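Local coordinates for protein glycerol-3-phosphate dehydrogenase [NAD(+)] (Dunaliella salina, PDB 6IUY) that probably interconverts dihydroxyacetone phosphate and sn-glycerol 3-phosphate with NAD, and carries a magnesium-binding phosphatase-type domain that lets it make glycerol directly from dihydroxyacetone phosphate, at residues L29-Q34 with Y198-M203; G287-K292 with G434-Q439. One frame throughout, in Å; residues are numbered along the deposited sequence.

Contact 1: residues L29-Q34 with Y198-M203; sequences LDLWQQ and YNNIIM
Ile202 meets the indole of Trp32 at its edge, near the ring plane, with CG2 4.3 Å from Trp32 CE3; Trp242 packs against the same indole edge-to-face, and Trp32 NE1 donates to Leu250 O. The second flat group is the carboxamide of Asn200. Its ND2 reaches Gln34 O at 3.0 Å in a nearly straight bond (175°), and the acceptor lies in the amide plane. Seen from the carbonyl the fit is less regular, because ND2 stands well above the plane of the Gln34 C=O. Asn200 CG is anti to its own carbonyl carbon (chi1 -50°), which carries the amide across to the end of the helix.

Leu31 crosses Asn200 at about a right angle, its CD2 3.7 Å from Asn200 OD1. The longer branch of Ile202 meets the helix: CD1 sits 3.5 Å from Leu31 O and 4.1 Å from Leu31 CB, against the last turn of helix 26-33. Ile225 of the neighbouring strand 223-227 touches both Trp32 and Ile202, so the helix rests on the parallel sheet of the haloacid dehalogenase-like domain.

The chemistry is thus divided: an apolar patch seats the helix on strand 201-205, while one amide grips the carbonyl of Gln34, the first residue beyond the helix, and ties the chain leaving it to the approach to the strand.

Contact 2: residues G287-K292 with G434-Q439; sequences GSVFEK and GSLWQQ
Apolar contacts carry most of this meeting, and Leu436 and Phe290 are at the centre of it. Leu436 CD1 lies 3.6 Å from Phe290 CE1 and comes to the ring obliquely. The same methyl also meets Val289, with Val289 CG2 3.9 Å from Leu436 CD1. On Leu436, CG stands anti to the backbone N (chi1 -172°), and this sends the branched end out from helix 431-441 to both partners.

The aromatic ring is bordered by aliphatic and polar groups. Gln439 CG stands in the ring plane at its edge, 3.7 Å from Phe290 CE2, and the carbonyl of Leu436 is likewise at the edge, its O 3.8 Å from Phe290 CZ. Val289 CG1 covers part of one ring face, 3.3 Å above the plane and offset toward the rim. The extended Gln439 chain and the phenyl group run alongside each other in opposing senses, the amide plane turned 78° from the ring. With an alanine here the ring is gone, and Leu436 CD1 and Gln439 CG would probably be left facing a gap.

The polar bond here is local to 287-292: Ser288 OG donates to Phe290 O at 2.8 Å, in the carbonyl plane and on a lone pair, bracing the turn that presents Val289 and Phe290.

Tyr257, at the start of strand 257-262, touches Val289, Phe290 and Leu436, while Thr279 and Ala282 of helix 266-282 touch Phe290. Away from the NAD and substrate pockets, helix 431-441 thereby packs on the chain leading into strand 293-297, in the manner of a helix covering the sheet of a Rossmann-type dinucleotide-binding domain.

Overall arrangement
Both segments of contact 1 precede both segments of contact 2 in the chain. Their centres lie about 17 Å apart, with nearest atoms about 8 Å from each other, so they do not touch. They share no sheet. Contact 1 sets helix 26-33 against strand 201-205 of the six-stranded parallel sheet in the phosphatase-type domain, whereas contact 2 lies in the NAD-binding domain, where helix 431-441 and the chain before strand 293-297 pack beside the mixed sheet. Both nevertheless face the region where the two domains adjoin, and Gly287 O accepts a hydrogen bond from Arg124 just beyond helix 114-123. The magnesium site lies in the first domain and the NAD pocket in the second.

Contact 1: residues L29-Q34 with Y198-M203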
ATOM      1  N   LEU A  29     -10.114  -3.571 -43.557  1.00 66.92           N
ATOM      2  CA  LEU A  29     -10.272  -2.245 -42.963  1.00 63.68           C
ATOM      3  C   LEU A  29     -10.253  -2.344 -41.446  1.00 61.71           C
ATOM      4  O   LEU A  29      -9.675  -1.498 -40.763  1.00 63.38           O
ATOM      5  CB  LEU A  29     -11.569  -1.571 -43.417  1.00 62.49           C
ATOM      6  CG  LEU A  29     -11.753  -0.154 -42.858  1.00 63.13           C
ATOM      7  CD1 LEU A  29     -10.570   0.731 -43.238  1.00 55.94           C
ATOM      8  CD2 LEU A  29     -13.077   0.484 -43.303  1.00 60.11           C
ATOM      9  N   ASP A  30     -10.877  -3.386 -40.922  1.00 58.88           N
ATOM     10  CA  ASP A  30     -10.857  -3.626 -39.489  1.00 65.81           C
ATOM     11  C   ASP A  30      -9.416  -3.818 -38.993  1.00 65.53           C
ATOM     12  O   ASP A  30      -9.013  -3.215 -37.991  1.00 60.74           O
ATOM     13  CB  ASP A  30     -11.717  -4.846 -39.144  1.00 69.89           C
ATOM     14  CG  ASP A  30     -12.103  -4.897 -37.675  1.00 74.53           C
ATOM     15  OD1 ASP A  30     -12.033  -5.999 -37.085  1.00 82.06           O
ATOM     16  OD2 ASP A  30     -12.489  -3.844 -37.114  1.00 70.89           O
ATOM     17  N   LEU A  31      -8.644  -4.645 -39.703  1.00 63.13           N
ATOM     18  CA  LEU A  31      -7.256  -4.925 -39.320  1.00 62.02           C
ATOM     19  C   LEU A  31      -6.386  -3.671 -39.346  1.00 57.36           C
ATOM     20  O   LEU A  31      -5.483  -3.517 -38.527  1.00 58.38           O
ATOM     21  CB  LEU A  31      -6.641  -5.986 -40.228  1.00 57.57           C
ATOM     22  CG  LEU A  31      -6.952  -7.436 -39.893  1.00 59.89           C
ATOM     23  CD1 LEU A  31      -6.323  -8.347 -40.931  1.00 59.84           C
ATOM     24  CD2 LEU A  31      -6.447  -7.784 -38.501  1.00 59.01           C
ATOM     25  N   TRP A  32      -6.667  -2.778 -40.290  1.00 55.62           N
ATOM     26  CA  TRP A  32      -5.972  -1.509 -40.383  1.00 52.54           C
ATOM     27  C   TRP A  32      -6.288  -0.630 -39.186  1.00 56.86           C
ATOM     28  O   TRP A  32      -5.405   0.005 -38.607  1.00 52.82           O
ATOM     29  CB  TRP A  32      -6.364  -0.787 -41.660  1.00 51.95           C
ATOM     30  CG  TRP A  32      -5.821   0.592 -41.764  1.00 49.43           C
ATOM     31  CD1 TRP A  32      -6.538   1.752 -41.836  1.00 50.85           C
ATOM     32  CD2 TRP A  32      -4.442   0.969 -41.822  1.00 47.92           C
ATOM     33  NE1 TRP A  32      -5.689   2.830 -41.950  1.00 49.04           N
ATOM     34  CE2 TRP A  32      -4.395   2.376 -41.933  1.00 49.31           C
ATOM     35  CE3 TRP A  32      -3.238   0.256 -41.787  1.00 55.02           C
ATOM     36  CZ2 TRP A  32      -3.192   3.085 -42.004  1.00 52.69           C
ATOM     37  CZ3 TRP A  32      -2.036   0.967 -41.864  1.00 50.10           C
ATOM     38  CH2 TRP A  32      -2.027   2.363 -41.975  1.00 48.24           C
ATOM     39  N   GLN A  33      -7.566  -0.596 -38.822  1.00 54.88           N
ATOM     40  CA  GLN A  33      -8.025   0.261 -37.745  1.00 58.66           C
ATOM     41  C   GLN A  33      -7.638  -0.302 -36.376  1.00 57.33           C
ATOM     42  O   GLN A  33      -7.384   0.449 -35.426  1.00 55.00           O
ATOM     43  CB  GLN A  33      -9.545   0.457 -37.848  1.00 52.80           C
ATOM     44  CG  GLN A  33      -9.943   1.475 -38.913  1.00 55.51           C
ATOM     45  CD  GLN A  33     -11.447   1.711 -38.990  1.00 55.56           C
ATOM     46  OE1 GLN A  33     -12.243   0.980 -38.397  1.00 47.23           O
ATOM     47  NE2 GLN A  33     -11.837   2.731 -39.741  1.00 54.50           N
ATOM     48  N   GLN A  34      -7.585  -1.626 -36.295  1.00 54.86           N
ATOM     49  CA  GLN A  34      -7.309  -2.318 -35.047  1.00 54.45           C
ATOM     50  C   GLN A  34      -5.840  -2.752 -34.981  1.00 53.62           C
ATOM     51  O   GLN A  34      -5.486  -3.653 -34.228  1.00 53.49           O
ATOM     52  CB  GLN A  34      -8.227  -3.533 -34.920  1.00 56.05           C
ATOM     53  CG  GLN A  34      -8.808  -3.745 -33.545  1.00 65.21           C
ATOM     54  CD  GLN A  34      -9.858  -2.717 -33.210  1.00 68.98           C
ATOM     55  OE1 GLN A  34     -10.560  -2.222 -34.096  1.00 66.76           O
ATOM     56  NE2 GLN A  34      -9.970  -2.377 -31.927  1.00 71.50           N
ATOM     57  N   TYR A 198       1.927  -7.983 -29.763  1.00 58.03           N
ATOM     58  CA  TYR A 198       1.159  -7.501 -30.911  1.00 56.72           C
ATOM     59  C   TYR A 198       0.446  -8.660 -31.568  1.00 58.45           C
ATOM     60  O   TYR A 198       1.030  -9.728 -31.715  1.00 63.30           O
ATOM     61  CB  TYR A 198       2.067  -6.805 -31.928  1.00 55.98           C
ATOM     62  CG  TYR A 198       2.812  -5.626 -31.363  1.00 55.64           C
ATOM     63  CD1 TYR A 198       2.286  -4.907 -30.299  1.00 54.66           C
ATOM     64  CD2 TYR A 198       4.040  -5.234 -31.884  1.00 52.14           C
ATOM     65  CE1 TYR A 198       2.950  -3.834 -29.765  1.00 52.77           C
ATOM     66  CE2 TYR A 198       4.721  -4.155 -31.356  1.00 51.52           C
ATOM     67  CZ  TYR A 198       4.168  -3.457 -30.292  1.00 55.49           C
ATOM     68  OH  TYR A 198       4.817  -2.371 -29.738  1.00 57.27           O
ATOM     69  N   ASN A 199      -0.811  -8.462 -31.954  1.00 58.05           N
ATOM     70  CA  ASN A 199      -1.570  -9.537 -32.580  1.00 60.03           C
ATOM     71  C   ASN A 199      -1.931  -9.225 -34.034  1.00 58.83           C
ATOM     72  O   ASN A 199      -1.883 -10.101 -34.901  1.00 52.61           O
ATOM     73  CB  ASN A 199      -2.824  -9.836 -31.762  1.00 63.72           C
ATOM     74  CG  ASN A 199      -2.498 -10.425 -30.389  1.00 68.68           C
ATOM     75  OD1 ASN A 199      -1.814 -11.447 -30.285  1.00 68.42           O
ATOM     76  ND2 ASN A 199      -2.971  -9.768 -29.330  1.00 64.97           N
ATOM     77  N   ASN A 200      -2.289  -7.975 -34.297  1.00 56.66           N
ATOM     78  CA  ASN A 200      -2.532  -7.528 -35.660  1.00 57.97           C
ATOM     79  C   ASN A 200      -1.363  -6.716 -36.192  1.00 53.30           C
ATOM     80  O   ASN A 200      -1.153  -5.584 -35.764  1.00 50.32           O
ATOM     81  CB  ASN A 200      -3.811  -6.696 -35.731  1.00 56.53           C
ATOM     82  CG  ASN A 200      -4.980  -7.386 -35.075  1.00 61.64           C
ATOM     83  OD1 ASN A 200      -5.131  -8.605 -35.184  1.00 66.21           O
ATOM     84  ND2 ASN A 200      -5.804  -6.617 -34.365  1.00 60.79           N
ATOM     85  N   ILE A 201      -0.616  -7.301 -37.127  1.00 53.87           N
ATOM     86  CA  ILE A 201       0.530  -6.633 -37.743  1.00 53.63           C
ATOM     87  C   ILE A 201       0.309  -6.479 -39.251  1.00 51.01           C
ATOM     88  O   ILE A 201      -0.015  -7.441 -39.940  1.00 53.03           O
ATOM     89  CB  ILE A 201       1.849  -7.408 -37.490  1.00 49.30           C
ATOM     90  CG1 ILE A 201       2.003  -7.738 -36.002  1.00 57.20           C
ATOM     91  CG2 ILE A 201       3.037  -6.602 -37.977  1.00 49.55           C
ATOM     92  CD1 ILE A 201       3.097  -8.737 -35.705  1.00 55.93           C
ATOM     93  N   ILE A 202       0.492  -5.260 -39.747  1.00 48.20           N
ATOM     94  CA  ILE A 202       0.198  -4.920 -41.124  1.00 51.70           C
ATOM     95  C   ILE A 202       1.512  -4.782 -41.873  1.00 53.74           C
ATOM     96  O   ILE A 202       2.486  -4.276 -41.300  1.00 51.61           O
ATOM     97  CB  ILE A 202      -0.601  -3.577 -41.234  1.00 54.47           C
ATOM     98  CG1 ILE A 202      -1.785  -3.541 -40.257  1.00 53.41           C
ATOM     99  CG2 ILE A 202      -1.026  -3.283 -42.682  1.00 52.34           C
ATOM    100  CD1 ILE A 202      -2.763  -4.697 -40.387  1.00 48.58           C
ATOM    101  N   MET A 203       1.554  -5.234 -43.133  1.00 49.59           N
ATOM    102  CA  MET A 203       2.702  -4.933 -43.986  1.00 50.82           C
ATOM    103  C   MET A 203       2.301  -3.940 -45.071  1.00 53.93           C
ATOM    104  O   MET A 203       1.299  -4.136 -45.769  1.00 55.27           O
ATOM    105  CB  MET A 203       3.292  -6.201 -44.618  1.00 54.18           C
ATOM    106  CG  MET A 203       4.522  -5.932 -45.522  1.00 51.87           C
ATOM    107  SD  MET A 203       6.076  -5.684 -44.613  1.00 54.08           S
ATOM    108  CE  MET A 203       6.616  -4.090 -45.219  1.00 51.21           C
TER

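Contact 2: residues G287-K292 with G434-Q439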
ATOM      1  N   GLY A 287      -3.744  13.008 -38.237  1.00 55.70           N
ATOM      2  CA  GLY A 287      -4.473  11.760 -38.069  1.00 57.02           C
ATOM      3  C   GLY A 287      -5.067  11.549 -36.687  1.00 54.65           C
ATOM      4  O   GLY A 287      -4.984  10.451 -36.156  1.00 50.38           O
ATOM      5  N   SER A 288      -5.679  12.591 -36.122  1.00 56.85           N
ATOM      6  CA  SER A 288      -6.158  12.571 -34.736  1.00 52.76           C
ATOM      7  C   SER A 288      -6.932  11.322 -34.374  1.00 51.83           C
ATOM      8  O   SER A 288      -7.840  10.924 -35.108  1.00 46.56           O
ATOM      9  CB  SER A 288      -7.052  13.779 -34.460  1.00 54.93           C
ATOM     10  OG  SER A 288      -7.683  13.654 -33.193  1.00 57.48           O
ATOM     11  N   VAL A 289      -6.595  10.711 -33.236  1.00 47.81           N
ATOM     12  CA  VAL A 289      -7.351   9.544 -32.797  1.00 48.16           C
ATOM     13  C   VAL A 289      -8.711   9.918 -32.166  1.00 46.76           C
ATOM     14  O   VAL A 289      -9.530   9.028 -31.914  1.00 47.41           O
ATOM     15  CB  VAL A 289      -6.538   8.683 -31.800  1.00 51.98           C
ATOM     16  CG1 VAL A 289      -6.395   9.382 -30.473  1.00 48.37           C
ATOM     17  CG2 VAL A 289      -7.196   7.323 -31.605  1.00 50.26           C
ATOM     18  N   PHE A 290      -8.961  11.211 -31.915  1.00 44.71           N
ATOM     19  CA  PHE A 290     -10.249  11.633 -31.320  1.00 49.93           C
ATOM     20  C   PHE A 290     -11.002  12.704 -32.126  1.00 46.86           C
ATOM     21  O   PHE A 290     -10.394  13.636 -32.667  1.00 44.06           O
ATOM     22  CB  PHE A 290     -10.058  12.184 -29.895  1.00 42.01           C
ATOM     23  CG  PHE A 290      -9.380  11.237 -28.966  1.00 44.29           C
ATOM     24  CD1 PHE A 290     -10.008  10.081 -28.574  1.00 43.66           C
ATOM     25  CD2 PHE A 290      -8.121  11.520 -28.469  1.00 45.76           C
ATOM     26  CE1 PHE A 290      -9.390   9.211 -27.730  1.00 45.53           C
ATOM     27  CE2 PHE A 290      -7.499  10.652 -27.617  1.00 44.39           C
ATOM     28  CZ  PHE A 290      -8.128   9.496 -27.250  1.00 45.58           C
ATOM     29  N   GLU A 291     -12.326  12.577 -32.166  1.00 47.10           N
ATOM     30  CA  GLU A 291     -13.183  13.685 -32.600  1.00 51.31           C
ATOM     31  C   GLU A 291     -12.956  14.866 -31.668  1.00 47.72           C
ATOM     32  O   GLU A 291     -12.790  14.674 -30.463  1.00 44.82           O
ATOM     33  CB  GLU A 291     -14.659  13.280 -32.596  1.00 45.12           C
ATOM     34  CG  GLU A 291     -15.157  12.706 -33.911  1.00 56.36           C
ATOM     35  CD  GLU A 291     -14.935  13.659 -35.086  1.00 67.73           C
ATOM     36  OE1 GLU A 291     -15.301  14.853 -34.978  1.00 69.21           O
ATOM     37  OE2 GLU A 291     -14.380  13.219 -36.121  1.00 73.52           O
ATOM     38  N   LYS A 292     -12.929  16.078 -32.211  1.00 45.93           N
ATOM     39  CA  LYS A 292     -12.665  17.252 -31.389  1.00 48.88           C
ATOM     40  C   LYS A 292     -13.770  17.477 -30.370  1.00 46.49           C
ATOM     41  O   LYS A 292     -13.514  17.830 -29.214  1.00 43.21           O
ATOM     42  CB  LYS A 292     -12.501  18.508 -32.243  1.00 39.12           C
ATOM     43  CG  LYS A 292     -12.166  19.730 -31.402  1.00 48.66           C
ATOM     44  CD  LYS A 292     -11.966  20.979 -32.247  1.00 52.32           C
ATOM     45  CE  LYS A 292     -11.522  22.152 -31.387  1.00 56.30           C
ATOM     46  NZ  LYS A 292     -11.199  23.359 -32.210  1.00 68.54           N
ATOM     47  N   GLY A 434      -6.023   0.766 -22.469  1.00 50.38           N
ATOM     48  CA  GLY A 434      -5.230   1.573 -21.561  1.00 45.63           C
ATOM     49  C   GLY A 434      -4.551   2.721 -22.256  1.00 50.12           C
ATOM     50  O   GLY A 434      -4.576   3.848 -21.777  1.00 48.71           O
ATOM     51  N   SER A 435      -3.965   2.439 -23.412  1.00 52.95           N
ATOM     52  CA  SER A 435      -3.274   3.454 -24.193  1.00 45.42           C
ATOM     53  C   SER A 435      -4.202   4.604 -24.646  1.00 49.87           C
ATOM     54  O   SER A 435      -3.844   5.789 -24.570  1.00 48.55           O
ATOM     55  CB  SER A 435      -2.621   2.799 -25.415  1.00 49.97           C
ATOM     56  OG  SER A 435      -2.138   3.793 -26.307  1.00 50.50           O
ATOM     57  N   LEU A 436      -5.377   4.242 -25.151  1.00 47.10           N
ATOM     58  CA  LEU A 436      -6.396   5.207 -25.563  1.00 46.03           C
ATOM     59  C   LEU A 436      -6.849   6.071 -24.382  1.00 45.39           C
ATOM     60  O   LEU A 436      -6.768   7.297 -24.421  1.00 44.85           O
ATOM     61  CB  LEU A 436      -7.599   4.464 -26.163  1.00 46.78           C
ATOM     62  CG  LEU A 436      -8.708   5.292 -26.829  1.00 48.22           C
ATOM     63  CD1 LEU A 436      -8.245   5.797 -28.188  1.00 46.97           C
ATOM     64  CD2 LEU A 436     -10.008   4.483 -26.953  1.00 45.27           C
ATOM     65  N   TRP A 437      -7.306   5.417 -23.319  1.00 43.49           N
ATOM     66  CA  TRP A 437      -7.744   6.133 -22.125  1.00 43.21           C
ATOM     67  C   TRP A 437      -6.669   7.053 -21.548  1.00 45.70           C
ATOM     68  O   TRP A 437      -6.965   8.180 -21.127  1.00 46.12           O
ATOM     69  CB  TRP A 437      -8.214   5.141 -21.069  1.00 39.87           C
ATOM     70  CG  TRP A 437      -9.431   4.397 -21.489  1.00 43.60           C
ATOM     71  CD1 TRP A 437      -9.612   3.049 -21.487  1.00 43.02           C
ATOM     72  CD2 TRP A 437     -10.648   4.965 -22.007  1.00 41.57           C
ATOM     73  NE1 TRP A 437     -10.876   2.742 -21.944  1.00 39.00           N
ATOM     74  CE2 TRP A 437     -11.519   3.902 -22.278  1.00 41.38           C
ATOM     75  CE3 TRP A 437     -11.080   6.268 -22.244  1.00 43.98           C
ATOM     76  CZ2 TRP A 437     -12.804   4.107 -22.787  1.00 42.97           C
ATOM     77  CZ3 TRP A 437     -12.359   6.467 -22.727  1.00 37.07           C
ATOM     78  CH2 TRP A 437     -13.200   5.396 -23.002  1.00 40.78           C
ATOM     79  N   GLN A 438      -5.419   6.603 -21.534  1.00 47.53           N
ATOM     80  CA  GLN A 438      -4.370   7.436 -20.969  1.00 42.84           C
ATOM     81  C   GLN A 438      -4.183   8.689 -21.788  1.00 39.86           C
ATOM     82  O   GLN A 438      -4.025   9.785 -21.231  1.00 41.76           O
ATOM     83  CB  GLN A 438      -3.041   6.687 -20.864  1.00 44.22           C
ATOM     84  CG  GLN A 438      -1.926   7.548 -20.266  1.00 38.97           C
ATOM     85  CD  GLN A 438      -0.630   6.766 -20.042  1.00 45.29           C
ATOM     86  OE1 GLN A 438      -0.389   5.738 -20.677  1.00 50.66           O
ATOM     87  NE2 GLN A 438       0.202   7.257 -19.141  1.00 47.34           N
ATOM     88  N   GLN A 439      -4.190   8.538 -23.113  1.00 44.05           N
ATOM     89  CA  GLN A 439      -4.079   9.692 -24.000  1.00 44.93           C
ATOM     90  C   GLN A 439      -5.283  10.618 -23.792  1.00 41.52           C
ATOM     91  O   GLN A 439      -5.143  11.824 -23.822  1.00 41.86           O
ATOM     92  CB  GLN A 439      -3.964   9.259 -25.476  1.00 48.85           C
ATOM     93  CG  GLN A 439      -3.941  10.437 -26.477  1.00 52.33           C
ATOM     94  CD  GLN A 439      -3.648  10.003 -27.930  1.00 62.36           C
ATOM     95  OE1 GLN A 439      -3.444   8.814 -28.214  1.00 62.69           O
ATOM     96  NE2 GLN A 439      -3.630  10.972 -28.846  1.00 53.79           N
TER